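Local structure of colicin-B (Escherichia coli, 1RH1) at residues A[138-143]-A[220-225]; A[70-75]-A[84-89]; A[22-27]-A[262-267]; A[142-147]-A[281-286]. The protein kills Escherichia coli and closely related bacteria by forming a channel that depolarises the cytoplasmic membrane and dissipates cellular energy. One frame throughout, in Å; residues are numbered along the deposited sequence.

Interaction 1 of 4, residues A[138-143]-A[220-225]; sequences IIRLMV and PNLPDL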
# COMPACT_ATOMS: atom_id res chain seq x y z
N ILE A 138 -19.09 -12.33 -24.17
CA ILE A 138 -18.20 -11.57 -23.32
C ILE A 138 -18.50 -10.11 -23.57
O ILE A 138 -18.16 -9.53 -24.59
CB ILE A 138 -16.75 -11.92 -23.65
CG1 ILE A 138 -16.49 -13.34 -23.19
CG2 ILE A 138 -15.77 -10.97 -22.96
CD1 ILE A 138 -15.10 -13.82 -23.62
N ILE A 139 -19.23 -9.57 -22.59
CA ILE A 139 -19.61 -8.18 -22.54
C ILE A 139 -18.46 -7.49 -21.82
O ILE A 139 -17.70 -8.12 -21.07
CB ILE A 139 -20.94 -8.04 -21.75
CG1 ILE A 139 -22.06 -8.75 -22.49
CG2 ILE A 139 -21.35 -6.59 -21.61
CD1 ILE A 139 -22.34 -10.14 -21.91
N ARG A 140 -18.33 -6.17 -22.07
CA ARG A 140 -17.37 -5.30 -21.39
C ARG A 140 -17.84 -3.84 -21.36
O ARG A 140 -18.23 -3.26 -22.36
CB ARG A 140 -16.05 -5.48 -22.10
CG ARG A 140 -15.06 -5.40 -21.00
CD ARG A 140 -14.15 -6.59 -20.77
NE ARG A 140 -14.85 -7.80 -20.42
CZ ARG A 140 -14.18 -8.85 -19.96
NH1 ARG A 140 -12.85 -8.82 -19.81
NH2 ARG A 140 -14.83 -9.98 -19.71
N LEU A 141 -17.93 -3.19 -20.20
CA LEU A 141 -18.33 -1.79 -20.09
C LEU A 141 -17.15 -0.89 -20.34
O LEU A 141 -16.16 -0.95 -19.62
CB LEU A 141 -18.86 -1.49 -18.71
CG LEU A 141 -20.10 -2.22 -18.29
CD1 LEU A 141 -20.34 -1.97 -16.86
CD2 LEU A 141 -21.31 -1.72 -19.06
N MET A 142 -17.21 -0.06 -21.37
CA MET A 142 -16.08 0.79 -21.66
C MET A 142 -16.45 2.23 -21.44
O MET A 142 -17.57 2.66 -21.72
CB MET A 142 -15.64 0.56 -23.10
CG MET A 142 -15.01 -0.80 -23.33
SD MET A 142 -14.45 -1.16 -25.01
CE MET A 142 -13.76 -2.72 -24.61
N VAL A 143 -15.49 2.97 -20.89
CA VAL A 143 -15.61 4.40 -20.61
C VAL A 143 -14.41 5.08 -21.22
O VAL A 143 -13.29 4.57 -21.20
CB VAL A 143 -15.54 4.81 -19.12
CG1 VAL A 143 -16.53 5.94 -18.93
CG2 VAL A 143 -15.82 3.65 -18.18
N PRO A 220 -8.06 -6.97 -21.54
CA PRO A 220 -7.04 -8.01 -21.39
C PRO A 220 -7.59 -9.40 -21.67
O PRO A 220 -8.77 -9.66 -21.45
CB PRO A 220 -6.50 -7.83 -19.97
CG PRO A 220 -7.70 -7.39 -19.20
CD PRO A 220 -8.42 -6.48 -20.21
N ASN A 221 -6.69 -10.26 -22.20
CA ASN A 221 -6.98 -11.61 -22.69
C ASN A 221 -7.87 -11.66 -23.95
O ASN A 221 -7.84 -12.62 -24.71
CB ASN A 221 -7.66 -12.46 -21.61
CG ASN A 221 -6.80 -12.74 -20.39
OD1 ASN A 221 -5.85 -13.53 -20.46
ND2 ASN A 221 -7.10 -12.10 -19.25
N LEU A 222 -8.67 -10.61 -24.17
CA LEU A 222 -9.58 -10.49 -25.30
C LEU A 222 -8.89 -9.92 -26.53
O LEU A 222 -7.81 -9.33 -26.40
CB LEU A 222 -10.74 -9.63 -24.85
CG LEU A 222 -11.45 -10.19 -23.64
CD1 LEU A 222 -12.68 -9.38 -23.41
CD2 LEU A 222 -11.88 -11.64 -23.83
N PRO A 223 -9.40 -10.08 -27.76
CA PRO A 223 -8.78 -9.50 -28.93
C PRO A 223 -8.82 -7.96 -28.94
O PRO A 223 -9.63 -7.31 -28.25
CB PRO A 223 -9.53 -10.17 -30.05
CG PRO A 223 -10.91 -10.35 -29.50
CD PRO A 223 -10.58 -10.85 -28.11
N ASP A 224 -7.88 -7.41 -29.72
CA ASP A 224 -7.70 -5.98 -29.87
C ASP A 224 -8.98 -5.27 -30.29
O ASP A 224 -9.74 -5.76 -31.14
CB ASP A 224 -6.57 -5.77 -30.88
CG ASP A 224 -5.14 -6.16 -30.45
OD1 ASP A 224 -4.20 -5.57 -30.98
OD2 ASP A 224 -4.94 -7.05 -29.62
N LEU A 225 -9.29 -4.14 -29.64
CA LEU A 225 -10.49 -3.38 -29.96
C LEU A 225 -10.24 -2.56 -31.22
O LEU A 225 -9.13 -2.06 -31.42
CB LEU A 225 -10.84 -2.49 -28.79
CG LEU A 225 -12.05 -1.59 -28.89
CD1 LEU A 225 -13.33 -2.34 -29.13
CD2 LEU A 225 -12.13 -0.85 -27.59

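Interaction 2 of 4, residues A[70-75]-A[84-89]; sequences RRIILD and SGWSVS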
# COMPACT_ATOMS: atom_id res chain seq x y z
N ARG A 70 -20.65 2.43 -21.87
CA ARG A 70 -21.24 1.56 -22.88
C ARG A 70 -20.86 0.10 -22.73
O ARG A 70 -19.73 -0.31 -22.45
CB ARG A 70 -20.82 2.01 -24.26
CG ARG A 70 -21.24 3.40 -24.64
CD ARG A 70 -22.70 3.51 -24.97
NE ARG A 70 -22.78 4.22 -26.24
CZ ARG A 70 -23.82 4.22 -27.06
NH1 ARG A 70 -24.93 3.54 -26.76
NH2 ARG A 70 -23.72 4.89 -28.21
N ARG A 71 -21.92 -0.65 -22.96
CA ARG A 71 -21.94 -2.09 -22.91
C ARG A 71 -21.61 -2.62 -24.30
O ARG A 71 -22.39 -2.56 -25.26
CB ARG A 71 -23.33 -2.42 -22.42
CG ARG A 71 -23.62 -3.86 -22.19
CD ARG A 71 -24.89 -3.94 -21.37
NE ARG A 71 -25.17 -5.34 -21.15
CZ ARG A 71 -24.87 -5.97 -20.01
NH1 ARG A 71 -24.28 -5.33 -18.99
NH2 ARG A 71 -25.15 -7.28 -19.88
N ILE A 72 -20.35 -3.07 -24.39
CA ILE A 72 -19.75 -3.55 -25.63
C ILE A 72 -19.56 -5.07 -25.54
O ILE A 72 -19.07 -5.62 -24.56
CB ILE A 72 -18.43 -2.70 -25.80
CG1 ILE A 72 -18.91 -1.38 -26.35
CG2 ILE A 72 -17.42 -3.18 -26.82
CD1 ILE A 72 -17.88 -0.30 -26.11
N ILE A 73 -20.07 -5.73 -26.60
CA ILE A 73 -20.19 -7.18 -26.71
C ILE A 73 -19.16 -7.78 -27.65
O ILE A 73 -19.06 -7.31 -28.77
CB ILE A 73 -21.63 -7.51 -27.20
CG1 ILE A 73 -22.69 -6.93 -26.29
CG2 ILE A 73 -21.82 -9.00 -27.17
CD1 ILE A 73 -24.08 -7.10 -26.90
N LEU A 74 -18.38 -8.80 -27.27
CA LEU A 74 -17.40 -9.41 -28.18
C LEU A 74 -18.11 -10.34 -29.14
O LEU A 74 -18.99 -11.09 -28.71
CB LEU A 74 -16.36 -10.20 -27.38
CG LEU A 74 -15.17 -10.80 -28.09
CD1 LEU A 74 -14.37 -9.73 -28.79
CD2 LEU A 74 -14.27 -11.45 -27.06
N ASP A 75 -17.75 -10.32 -30.43
CA ASP A 75 -18.44 -11.09 -31.49
C ASP A 75 -19.96 -10.86 -31.43
O ASP A 75 -20.78 -11.79 -31.50
CB ASP A 75 -18.17 -12.61 -31.36
CG ASP A 75 -16.72 -13.08 -31.43
OD1 ASP A 75 -16.37 -14.02 -30.71
OD2 ASP A 75 -15.94 -12.53 -32.20
N SER A 84 -14.93 -11.59 -37.14
CA SER A 84 -14.49 -11.79 -35.77
C SER A 84 -14.23 -10.50 -34.99
O SER A 84 -13.70 -9.55 -35.55
CB SER A 84 -13.20 -12.59 -35.72
OG SER A 84 -13.33 -13.94 -36.14
N GLY A 85 -14.66 -10.47 -33.72
CA GLY A 85 -14.31 -9.39 -32.81
C GLY A 85 -15.32 -8.32 -32.40
O GLY A 85 -16.54 -8.41 -32.27
N TRP A 86 -14.53 -7.25 -32.27
CA TRP A 86 -14.82 -5.97 -31.65
C TRP A 86 -14.66 -4.69 -32.47
O TRP A 86 -13.63 -4.53 -33.12
CB TRP A 86 -13.93 -5.95 -30.44
CG TRP A 86 -14.63 -6.06 -29.13
CD1 TRP A 86 -15.98 -5.85 -28.99
CD2 TRP A 86 -14.00 -6.30 -27.95
NE1 TRP A 86 -16.21 -5.94 -27.70
CE2 TRP A 86 -15.06 -6.20 -27.05
CE3 TRP A 86 -12.71 -6.57 -27.52
CZ2 TRP A 86 -14.87 -6.37 -25.69
CZ3 TRP A 86 -12.51 -6.74 -26.14
CH2 TRP A 86 -13.58 -6.64 -25.24
N SER A 87 -15.59 -3.73 -32.44
CA SER A 87 -15.42 -2.46 -33.15
C SER A 87 -16.30 -1.38 -32.56
O SER A 87 -17.52 -1.51 -32.51
CB SER A 87 -15.80 -2.51 -34.64
OG SER A 87 -15.03 -3.34 -35.50
N VAL A 88 -15.69 -0.28 -32.11
CA VAL A 88 -16.42 0.87 -31.56
C VAL A 88 -16.07 2.16 -32.28
O VAL A 88 -14.98 2.27 -32.85
CB VAL A 88 -16.09 1.04 -30.06
CG1 VAL A 88 -16.36 -0.26 -29.34
CG2 VAL A 88 -14.63 1.35 -29.85
N SER A 89 -16.95 3.16 -32.30
CA SER A 89 -16.63 4.47 -32.85
C SER A 89 -16.18 5.44 -31.76
O SER A 89 -16.79 5.53 -30.70
CB SER A 89 -17.85 5.06 -33.56
OG SER A 89 -17.56 6.25 -34.31

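Interaction 3 of 4, residues A[22-27]-A[262-267]; sequences WPSTGR and SSNNHD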
# COMPACT_ATOMS: atom_id res chain seq x y z
N TRP A 22 -7.66 -9.58 -7.48
CA TRP A 22 -8.71 -10.55 -7.28
C TRP A 22 -8.68 -11.26 -8.62
O TRP A 22 -8.91 -10.63 -9.66
CB TRP A 22 -10.06 -9.88 -7.05
CG TRP A 22 -11.17 -10.90 -6.93
CD1 TRP A 22 -11.25 -11.75 -5.86
CD2 TRP A 22 -12.17 -11.10 -7.83
NE1 TRP A 22 -12.30 -12.50 -6.07
CE2 TRP A 22 -12.88 -12.14 -7.23
CE3 TRP A 22 -12.59 -10.56 -9.05
CZ2 TRP A 22 -14.02 -12.66 -7.83
CZ3 TRP A 22 -13.73 -11.09 -9.66
CH2 TRP A 22 -14.44 -12.13 -9.05
N PRO A 23 -8.34 -12.57 -8.65
CA PRO A 23 -8.30 -13.38 -9.86
C PRO A 23 -9.76 -13.53 -10.22
O PRO A 23 -10.53 -14.08 -9.43
CB PRO A 23 -7.65 -14.65 -9.43
CG PRO A 23 -6.97 -14.31 -8.12
CD PRO A 23 -7.98 -13.38 -7.49
N SER A 24 -10.14 -13.00 -11.37
CA SER A 24 -11.54 -12.96 -11.75
C SER A 24 -12.24 -14.31 -11.79
O SER A 24 -11.60 -15.36 -11.91
CB SER A 24 -11.66 -12.29 -13.11
OG SER A 24 -13.02 -12.14 -13.46
N THR A 25 -13.57 -14.24 -11.65
CA THR A 25 -14.46 -15.39 -11.64
C THR A 25 -14.25 -16.32 -12.85
O THR A 25 -14.27 -17.54 -12.69
CB THR A 25 -15.92 -14.81 -11.54
OG1 THR A 25 -16.72 -15.92 -11.16
CG2 THR A 25 -16.48 -14.13 -12.80
N GLY A 26 -13.97 -15.76 -14.04
CA GLY A 26 -13.70 -16.55 -15.24
C GLY A 26 -13.84 -15.76 -16.53
O GLY A 26 -12.86 -15.51 -17.24
N ARG A 27 -15.12 -15.45 -16.79
CA ARG A 27 -15.73 -14.74 -17.91
C ARG A 27 -16.86 -15.64 -18.40
O ARG A 27 -16.61 -16.69 -19.01
CB ARG A 27 -14.85 -14.48 -19.18
CG ARG A 27 -14.01 -13.20 -19.18
CD ARG A 27 -13.24 -12.98 -20.49
NE ARG A 27 -12.22 -13.99 -20.73
CZ ARG A 27 -10.92 -13.83 -20.39
NH1 ARG A 27 -10.49 -12.71 -19.81
NH2 ARG A 27 -10.06 -14.82 -20.62
N SER A 262 -9.87 -6.68 -10.25
CA SER A 262 -10.37 -7.86 -10.98
C SER A 262 -9.38 -8.19 -12.09
O SER A 262 -8.90 -7.26 -12.76
CB SER A 262 -11.76 -7.54 -11.55
OG SER A 262 -12.30 -8.49 -12.47
N SER A 263 -9.01 -9.46 -12.34
CA SER A 263 -7.95 -9.72 -13.31
C SER A 263 -8.28 -9.35 -14.76
O SER A 263 -7.38 -9.14 -15.56
CB SER A 263 -7.56 -11.20 -13.28
OG SER A 263 -8.47 -12.01 -14.02
N ASN A 264 -9.58 -9.26 -15.07
CA ASN A 264 -10.03 -8.99 -16.43
C ASN A 264 -10.40 -7.55 -16.76
O ASN A 264 -10.86 -7.26 -17.86
CB ASN A 264 -11.20 -9.92 -16.73
CG ASN A 264 -10.82 -11.40 -16.75
OD1 ASN A 264 -11.65 -12.24 -16.40
ND2 ASN A 264 -9.61 -11.81 -17.13
N ASN A 265 -10.14 -6.65 -15.81
CA ASN A 265 -10.31 -5.21 -15.94
C ASN A 265 -9.02 -4.43 -16.25
O ASN A 265 -7.96 -4.69 -15.67
CB ASN A 265 -10.92 -4.65 -14.65
CG ASN A 265 -12.37 -5.03 -14.37
OD1 ASN A 265 -12.93 -4.80 -13.30
ND2 ASN A 265 -12.99 -5.64 -15.36
N HIS A 266 -9.11 -3.45 -17.17
CA HIS A 266 -7.96 -2.66 -17.60
C HIS A 266 -8.38 -1.30 -18.09
O HIS A 266 -9.49 -1.10 -18.57
CB HIS A 266 -7.22 -3.37 -18.73
CG HIS A 266 -5.71 -3.31 -18.62
ND1 HIS A 266 -4.87 -3.00 -19.60
CD2 HIS A 266 -4.95 -3.57 -17.48
CE1 HIS A 266 -3.65 -3.07 -19.07
NE2 HIS A 266 -3.69 -3.41 -17.80
N ASP A 267 -7.45 -0.36 -17.91
CA ASP A 267 -7.52 1.00 -18.46
C ASP A 267 -6.17 1.35 -19.05
O ASP A 267 -5.12 1.03 -18.49
CB ASP A 267 -7.87 2.06 -17.40
CG ASP A 267 -7.04 2.16 -16.11
OD1 ASP A 267 -7.20 3.15 -15.39
OD2 ASP A 267 -6.25 1.25 -15.82

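Interaction 4 of 4, residues A[142-147]-A[281-286]; sequences MVTQQL and LYISAV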
# COMPACT_ATOMS: atom_id res chain seq x y z
N MET A 142 -17.21 -0.06 -21.37
CA MET A 142 -16.08 0.79 -21.66
C MET A 142 -16.45 2.23 -21.44
O MET A 142 -17.57 2.66 -21.72
CB MET A 142 -15.64 0.56 -23.10
CG MET A 142 -15.01 -0.80 -23.33
SD MET A 142 -14.45 -1.16 -25.01
CE MET A 142 -13.76 -2.72 -24.61
N VAL A 143 -15.49 2.97 -20.89
CA VAL A 143 -15.61 4.40 -20.61
C VAL A 143 -14.41 5.08 -21.22
O VAL A 143 -13.29 4.57 -21.20
CB VAL A 143 -15.54 4.81 -19.12
CG1 VAL A 143 -16.53 5.94 -18.93
CG2 VAL A 143 -15.82 3.65 -18.18
N THR A 144 -14.64 6.27 -21.72
CA THR A 144 -13.62 6.99 -22.43
C THR A 144 -13.40 8.36 -21.85
O THR A 144 -14.29 8.95 -21.24
CB THR A 144 -14.12 6.92 -23.89
OG1 THR A 144 -13.29 5.88 -24.37
CG2 THR A 144 -14.04 8.14 -24.78
N GLN A 145 -12.16 8.83 -21.97
CA GLN A 145 -11.76 10.18 -21.57
C GLN A 145 -10.66 10.75 -22.46
O GLN A 145 -9.69 10.07 -22.78
CB GLN A 145 -11.20 10.22 -20.18
CG GLN A 145 -12.08 9.99 -18.99
CD GLN A 145 -12.89 11.20 -18.59
OE1 GLN A 145 -13.89 11.51 -19.22
NE2 GLN A 145 -12.47 11.89 -17.54
N GLN A 146 -10.77 12.03 -22.84
CA GLN A 146 -9.69 12.72 -23.54
C GLN A 146 -8.39 12.76 -22.71
O GLN A 146 -8.49 12.76 -21.48
CB GLN A 146 -10.15 14.13 -23.84
CG GLN A 146 -11.24 14.21 -24.89
CD GLN A 146 -11.95 15.55 -24.87
OE1 GLN A 146 -12.05 16.27 -25.87
NE2 GLN A 146 -12.49 15.89 -23.70
N LEU A 147 -7.19 12.80 -23.32
CA LEU A 147 -5.93 12.70 -22.58
C LEU A 147 -5.81 13.65 -21.40
O LEU A 147 -5.54 13.27 -20.26
CB LEU A 147 -4.72 12.97 -23.46
CG LEU A 147 -3.38 12.75 -22.76
CD1 LEU A 147 -3.11 11.27 -22.67
CD2 LEU A 147 -2.26 13.41 -23.51
N LEU A 281 -6.32 8.64 -26.55
CA LEU A 281 -7.54 8.35 -25.83
C LEU A 281 -7.28 7.44 -24.63
O LEU A 281 -6.49 6.49 -24.69
CB LEU A 281 -8.47 7.71 -26.80
CG LEU A 281 -9.91 7.55 -26.36
CD1 LEU A 281 -10.56 8.93 -26.25
CD2 LEU A 281 -10.63 6.65 -27.36
N TYR A 282 -7.91 7.81 -23.51
CA TYR A 282 -7.87 7.01 -22.31
C TYR A 282 -9.13 6.20 -22.39
O TYR A 282 -10.21 6.72 -22.63
CB TYR A 282 -7.93 7.85 -21.05
CG TYR A 282 -8.13 7.10 -19.72
CD1 TYR A 282 -9.41 7.00 -19.17
CD2 TYR A 282 -7.06 6.52 -19.04
CE1 TYR A 282 -9.62 6.32 -17.97
CE2 TYR A 282 -7.25 5.85 -17.83
CZ TYR A 282 -8.54 5.75 -17.32
OH TYR A 282 -8.75 5.06 -16.15
N ILE A 283 -8.99 4.90 -22.16
CA ILE A 283 -10.12 4.03 -22.21
C ILE A 283 -10.09 3.00 -21.11
O ILE A 283 -9.06 2.45 -20.74
CB ILE A 283 -10.11 3.48 -23.66
CG1 ILE A 283 -11.29 2.59 -23.87
CG2 ILE A 283 -8.83 2.75 -23.96
CD1 ILE A 283 -11.52 2.46 -25.39
N SER A 284 -11.27 2.84 -20.50
CA SER A 284 -11.46 1.92 -19.39
C SER A 284 -12.40 0.77 -19.72
O SER A 284 -13.53 1.01 -20.16
CB SER A 284 -12.02 2.65 -18.20
OG SER A 284 -11.97 1.76 -17.10
N ALA A 285 -11.99 -0.47 -19.46
CA ALA A 285 -12.78 -1.64 -19.83
C ALA A 285 -13.02 -2.60 -18.68
O ALA A 285 -12.18 -3.43 -18.33
CB ALA A 285 -12.07 -2.39 -20.94
N VAL A 286 -14.24 -2.51 -18.13
CA VAL A 286 -14.66 -3.27 -16.97
C VAL A 286 -15.56 -4.47 -17.23
O VAL A 286 -16.39 -4.48 -18.13
CB VAL A 286 -15.34 -2.26 -16.01
CG1 VAL A 286 -16.03 -2.89 -14.81
CG2 VAL A 286 -14.23 -1.37 -15.48

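Interaction 1 of 4, residues A[138-143]-A[220-225]
Leu222 meets both Ile138 and Arg140 with its two methyl groups, and it has more surface buried here than any other residue. Its CD1 lies 3.5 Å from Ile138 CG2, while its CD2 is turned to the other branch of the isoleucine, 3.9 Å from Ile138 CD1. The two side chains cross obliquely, so that each branch of the leucine finds a methyl of the isoleucine. The same CD1 also sits over one face of the Arg140 guanidinium, displaced toward the rim, with NH1 of Arg140 its nearest atom there at 3.6 Å.

Arg140 is bent at chi2 and chi3, and the bend brings its NE back to the carbonyl O of Ile139 in a nearly straight hydrogen bond (2.9 Å, 168°) that lies in the guanidinium plane. One N-H is thereby used within the same segment, which would help to fix the turn of the flat group presented to Leu222.

Further along the strand, Met142 and Leu225 reach toward each other tip to tip, SD to CD2 of the leucine at 3.5 Å. Met142 is extended beyond CG, and an unbranched, flexible thioether suits such a reach across backbones that stand 10.8 Å apart between the CA atoms of Met142 and Leu225.

No hydrogen bond joins the two segments. The loop leading into strand 225-228 packs on residues 138-142 mainly through side chains. The guanidinium can take Leu222 CD1 over its face because its N-H groups point outward in its plane; the long, weak ion pair of Arg140 NH2 with Glu287 may offset part of the charge.

Interaction 2 of 4, residues A[70-75]-A[84-89]
Asp75 and Gly85 are joined by two hydrogen bonds. Asp75 N donates to Gly85 O at 2.9 Å, a bent bond (136°) with the donor well above the carbonyl plane; in return Gly85 N donates to Asp75 OD2, also at 2.9 Å, meeting that oxygen nearly along its C-O axis. Glycine suits this place because its backbone angles would jam a CB against the preceding carbonyl oxygen.

Next comes Trp86. Leu74 CD1 lies over one face of the indole, 3.8 Å from the centroid of the five-membered ring, a CH-pi contact. Ile72 crosses the indole at about a right angle, its CG2 3.7 Å from Trp86 CD1, and sends its other branch to Val88, CD1 to CG1 at 3.6 Å.

Outside the pair, Leu222 and Leu225 also pack on Trp86. The segments run nearly antiparallel (161°), and the Asp75-Gly85 pair closes the short loop between them. Strands 70-73 and 87-90 are not paired with each other: the first bonds to strand 139-146, the second to strands 62-64 and 225-228. The chemistry therefore changes along the contact: a carboxylate and peptide groups tie the loop end, whereas aliphatic groups and one indole fill the buried end.

Interaction 3 of 4, residues A[22-27]-A[262-267]
Trp22 and Ser262 form a single parallel beta bridge, their CA atoms 4.9 Å apart, and Pro23 runs beside Ser263 before the backbones part. Trp22 O approaches Ser262 CA at 3.4 Å in a CA-H...O contact and lies 2.9 Å from Ser263 N. Ser262 also starts a type I turn that ends at Asn265, closed by a weak bond from Asn265 N to Ser262 O; the turn carries the chain away toward strand 266-271.

Mostly polar side chains meet here. Ser24 N donates a weak hydrogen bond to Ser263 OG at 3.3 Å, the hydroxyl standing between its own backbone N and carbonyl carbon (chi1 80°). Serine suits the place because its short hydroxyl can meet a nearby backbone N-H, as Ser263 OG does with Ser24 N; the hydroxyl of Ser24 has its hydrogen bond with Glu287. Trp22 turns the edge of its indole to Ser262 CA. Arg27 reaches across to the Asn264 side chain, the guanidinium and amide planes 40° apart.

Trp22, Pro23 and Ser24 belong to the TonB box, so this part of the motif is folded against the protein in the crystal. Strands 20-22 and 260-262 make a small parallel sheet; Trp22 packs on Ser293, Gln296 and Ala300 of helix 291-340, while Arg27 and Asn264 touch Arg140 of strand 139-146.

Interaction 4 of 4, residues A[142-147]-A[281-286]
Val143 and Ser284 exchange backbone hydrogen bonds in both directions: Val143 N to Ser284 O is 2.9 Å, and Ser284 N to Val143 O is 2.8 Å. Two residues on, Gln145 and Tyr282 repeat the pattern, Gln145 N to Tyr282 O at 2.9 Å and Tyr282 N to Gln145 O at 3.0 Å. Between them, Thr144 and Ile283 form a non-hydrogen-bonded pair, with CA-H...O contacts such as Ile283 CA to Val143 O (3.4 Å).

With Met142, Ala285 lies on the face of Thr144 and Ile283; its CB is 4.1 Å from Met142 CE, and a small residue is consistent with the long side chain passing over it. Leu281 starts out away from strand 139-146, but its end returns, CD1 meeting Thr144 CG2 at 3.9 Å. On the other face, Val143 CG2 rests on Ser284 CB, and the ring of Tyr282 is met obliquely by Gln145 CB at 3.8 Å.

Polar ends on this second face look beyond the pair: Tyr282 OH bonds to Asp267 and Leu171 N, Ser284 OG to Leu171 O. Val143, Thr144, Ile283 and Tyr282 are of types that suit extended backbone, and the alternation of pairs is that of antiparallel strands inside a mixed beta sheet.

How the interactions relate
All four contacts lie in the N-terminal region related to colicin-like bacteriocin tRNase domains, a family name and not an activity of this channel-forming colicin. Interactions 1, 2 and 4 meet around strand 139-146, which pairs antiparallel with strand 70-73 on one edge and strand 281-286 on the other; interactions 1 and 4 share Met142 and Val143. The centres of interactions 1 and 2 are about 7 Å apart, those of 2 and 3 about 18 Å. Along the chain, interaction 2 closes before 1 and 4 open, and interaction 3 spans both 1 and 2 while crossing 4. Distant residues thus gather at or beside one mixed sheet, the TonB-box residues through the small parallel sheet.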